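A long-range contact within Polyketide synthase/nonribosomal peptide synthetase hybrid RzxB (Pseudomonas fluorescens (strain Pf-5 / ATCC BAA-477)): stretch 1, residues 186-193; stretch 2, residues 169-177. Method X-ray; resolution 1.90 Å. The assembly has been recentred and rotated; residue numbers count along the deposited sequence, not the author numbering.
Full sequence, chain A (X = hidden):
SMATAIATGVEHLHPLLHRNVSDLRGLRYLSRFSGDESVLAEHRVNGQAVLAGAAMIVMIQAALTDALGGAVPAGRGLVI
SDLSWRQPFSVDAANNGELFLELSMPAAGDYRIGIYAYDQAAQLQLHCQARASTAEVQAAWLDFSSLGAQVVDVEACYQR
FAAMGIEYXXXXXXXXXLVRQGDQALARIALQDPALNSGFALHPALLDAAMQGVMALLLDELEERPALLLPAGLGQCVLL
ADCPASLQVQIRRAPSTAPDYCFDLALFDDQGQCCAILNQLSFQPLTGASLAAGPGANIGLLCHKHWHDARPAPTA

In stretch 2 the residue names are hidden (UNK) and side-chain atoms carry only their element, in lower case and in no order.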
# COMPACT_ATOMS: atom_id res chain seq x y z
N LEU A 186 -7.31 -12.98 9.97
CA LEU A 186 -8.11 -11.78 10.19
C LEU A 186 -7.34 -10.86 11.13
O LEU A 186 -6.95 -11.27 12.22
CB LEU A 186 -9.48 -12.13 10.79
CG LEU A 186 -10.45 -10.96 10.95
CD1 LEU A 186 -10.89 -10.44 9.59
CD2 LEU A 186 -11.66 -11.36 11.79
N ALA A 187 -7.13 -9.63 10.69
CA ALA A 187 -6.33 -8.67 11.44
C ALA A 187 -7.18 -7.45 11.80
O ALA A 187 -8.08 -7.06 11.05
CB ALA A 187 -5.11 -8.22 10.63
N ARG A 188 -6.89 -6.88 12.96
CA ARG A 188 -7.44 -5.59 13.36
C ARG A 188 -6.32 -4.57 13.36
O ARG A 188 -5.27 -4.79 13.96
CB ARG A 188 -8.10 -5.66 14.74
CG ARG A 188 -9.53 -6.16 14.72
CD ARG A 188 -9.61 -7.67 14.59
NE ARG A 188 -10.95 -8.17 14.84
CZ ARG A 188 -11.25 -9.45 15.04
NH1 ARG A 188 -10.30 -10.37 15.02
NH2 ARG A 188 -12.51 -9.81 15.26
N ILE A 189 -6.55 -3.45 12.68
CA ILE A 189 -5.57 -2.38 12.55
C ILE A 189 -6.26 -1.06 12.83
O ILE A 189 -7.47 -0.91 12.62
CB ILE A 189 -4.91 -2.38 11.15
CG1 ILE A 189 -5.97 -2.16 10.06
CG2 ILE A 189 -4.17 -3.69 10.91
CD1 ILE A 189 -5.40 -1.98 8.66
N ALA A 190 -5.49 -0.09 13.32
CA ALA A 190 -6.02 1.24 13.57
C ALA A 190 -4.86 2.21 13.69
O ALA A 190 -3.78 1.85 14.15
CB ALA A 190 -6.88 1.28 14.84
N LEU A 191 -5.12 3.46 13.29
CA LEU A 191 -4.11 4.50 13.38
C LEU A 191 -3.75 4.80 14.84
O LEU A 191 -4.58 4.70 15.74
CB LEU A 191 -4.59 5.79 12.71
CG LEU A 191 -4.81 5.75 11.19
CD1 LEU A 191 -5.46 7.05 10.73
CD2 LEU A 191 -3.50 5.52 10.47
N GLN A 192 -2.48 5.17 15.05
CA GLN A 192 -2.04 5.58 16.38
C GLN A 192 -2.74 6.86 16.81
O GLN A 192 -3.10 7.01 17.98
CB GLN A 192 -0.52 5.76 16.38
CG GLN A 192 0.08 6.03 17.74
CD GLN A 192 1.56 6.34 17.67
OE1 GLN A 192 2.05 6.87 16.67
NE2 GLN A 192 2.29 6.01 18.73
N ASP A 193 -2.92 7.79 15.88
CA ASP A 193 -3.70 9.01 16.12
C ASP A 193 -4.84 9.03 15.11
O ASP A 193 -4.62 9.36 13.93
CB ASP A 193 -2.83 10.26 15.98
CG ASP A 193 -3.60 11.54 16.24
OD1 ASP A 193 -4.82 11.46 16.49
OD2 ASP A 193 -2.98 12.63 16.21
N UNK A 169 8.42 2.14 12.88
CA UNK A 169 8.12 3.03 13.98
C UNK A 169 6.68 2.86 14.43
O UNK A 169 5.87 2.19 13.79
N UNK A 170 6.36 3.48 15.57
CA UNK A 170 5.05 3.28 16.18
C UNK A 170 3.93 3.59 15.20
O UNK A 170 2.92 2.89 15.16
c UNK A 170 4.92 4.13 17.44
N UNK A 171 4.09 4.64 14.39
CA UNK A 171 3.04 5.03 13.47
C UNK A 171 2.75 4.01 12.40
O UNK A 171 1.68 4.06 11.78
N UNK A 172 3.68 3.08 12.15
CA UNK A 172 3.46 2.01 11.18
C UNK A 172 3.45 0.63 11.84
O UNK A 172 3.46 -0.38 11.12
n UNK A 172 3.95 2.72 7.71
c UNK A 172 4.52 2.07 10.08
c UNK A 172 4.15 4.43 9.06
c UNK A 172 3.71 3.81 7.00
n UNK A 172 3.83 4.86 7.79
c UNK A 172 4.22 3.08 9.01
N UNK A 173 3.44 0.56 13.16
CA UNK A 173 3.23 -0.70 13.88
C UNK A 173 1.78 -0.82 14.31
O UNK A 173 1.45 -0.86 15.50
n UNK A 173 6.32 -4.10 17.97
c UNK A 173 6.48 -1.02 15.97
c UNK A 173 5.62 -1.08 14.73
c UNK A 173 6.75 -3.23 17.06
n UNK A 173 6.12 -2.07 16.93
n UNK A 173 7.79 -3.54 16.30
c UNK A 173 4.17 -0.80 15.07
N UNK A 174 0.89 -0.89 13.32
CA UNK A 174 -0.54 -0.75 13.55
C UNK A 174 -1.27 -2.08 13.61
O UNK A 174 -2.50 -2.10 13.67
c UNK A 174 -0.44 1.48 12.31
c UNK A 174 -0.76 2.44 13.43
n UNK A 174 -1.83 2.22 16.07
n UNK A 174 0.27 1.88 16.92
n UNK A 174 0.00 2.19 14.65
c UNK A 174 -1.15 0.14 12.47
c UNK A 174 -0.52 2.09 15.87
N UNK A 175 -0.54 -3.20 13.57
CA UNK A 175 -1.17 -4.50 13.78
C UNK A 175 -1.54 -4.62 15.25
O UNK A 175 -0.67 -4.68 16.12
c UNK A 175 -0.23 -5.63 13.37
c UNK A 175 0.84 -7.15 11.69
c UNK A 175 -0.10 -5.97 11.88
c UNK A 175 -1.45 -6.26 11.23
N UNK A 176 -2.84 -4.67 15.54
CA UNK A 176 -3.34 -4.76 16.90
C UNK A 176 -3.65 -6.19 17.32
O UNK A 176 -3.45 -6.54 18.49
c UNK A 176 -4.59 -3.89 17.07
c UNK A 176 -4.38 -2.40 16.78
c UNK A 176 -3.30 -1.80 17.66
c UNK A 176 -5.69 -1.63 16.95
N UNK A 177 -4.15 -7.01 16.41
CA UNK A 177 -4.40 -8.41 16.71
C UNK A 177 -4.42 -9.21 15.42
O UNK A 177 -4.67 -8.66 14.34
c UNK A 177 -5.72 -8.59 17.48
o UNK A 177 -6.83 -8.20 16.68
O HOH W 1 -0.80 5.43 12.46
O HOH W 2 -7.80 -10.09 14.58

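Position 169 has no side-chain atoms, and nothing of stretch 1 lies near it; it is Gly-169. Position 170 carries a single carbon, CB, 3.5 Å from NE2 of Gln-192, and is therefore Ala-170. Position 171 again lacks a side chain, which makes it Gly-171. Its carbonyl O accepts a hydrogen bond from water 1 (2.9 Å), and the same water accepts one from Gln-192 N (3.1 Å), so the two backbones are joined through solvent.

At position 172 one carbon leads to a five-membered ring of three carbons and two nitrogens, the imidazole of His-172; its CA-to-CB bond points away from stretch 1, and the ring makes no contact there. Its backbone N bonds to Gly-169 O (2.9 Å), within a short 3-10 segment. Position 173 has three carbons, a nitrogen, and a carbon bearing two more nitrogens. This is Arg-173, whose end leads away and touches nothing on stretch 1.

Position 174 has the same composition, but its CA-to-CB bond points toward stretch 1 and one terminal nitrogen lies 2.8 Å from Ala-190 O. It is Arg-174. NH1 donates that hydrogen bond near the guanidinium plane, while NE donates to Ala-170 O (3.0 Å), tying the side chain back to its own stretch. CA of Gln-192 lies over one face of the group. NH1 also comes within 3.2 Å of Gln-192 N, but both are donors and no bond forms.

Position 175 has four carbons forked at the second; the fork follows CB, as in leucine, and one terminal carbon lies 3.8 Å from CG2 of Ile-189. In Leu-175 this carbon is CD2, which also approaches CB of Ala-187 (4.2 Å). The four carbons of position 176 fork in the same way, giving Leu-176, whose CD1 packs against CB of Ala-190 (3.8 Å). Position 177 ends in one carbon and one oxygen: Ser-177, with OG 3.4 Å from CB of Arg-188. Water 2 bonds to Ser-177 OG (3.0 Å), donates to Leu-186 O (2.8 Å) and accepts from Arg-188 NH1 (2.6 Å).

The contact rests on an antiparallel pairing centred on Arg-188. Its O accepts from Leu-176 N (2.9 Å), and its N donates to Ser-177 O (3.2 Å). Beyond this pairing, Arg-174 takes over by reaching from its side chain to the carbonyl of Ala-190, while Ala-190 N is left without a partner. Apolar packing by the two leucines and the two water bridges complete an interface burying 547 Å², summed over both sides.

Stretch 2 169-177: GAGHRRLLS
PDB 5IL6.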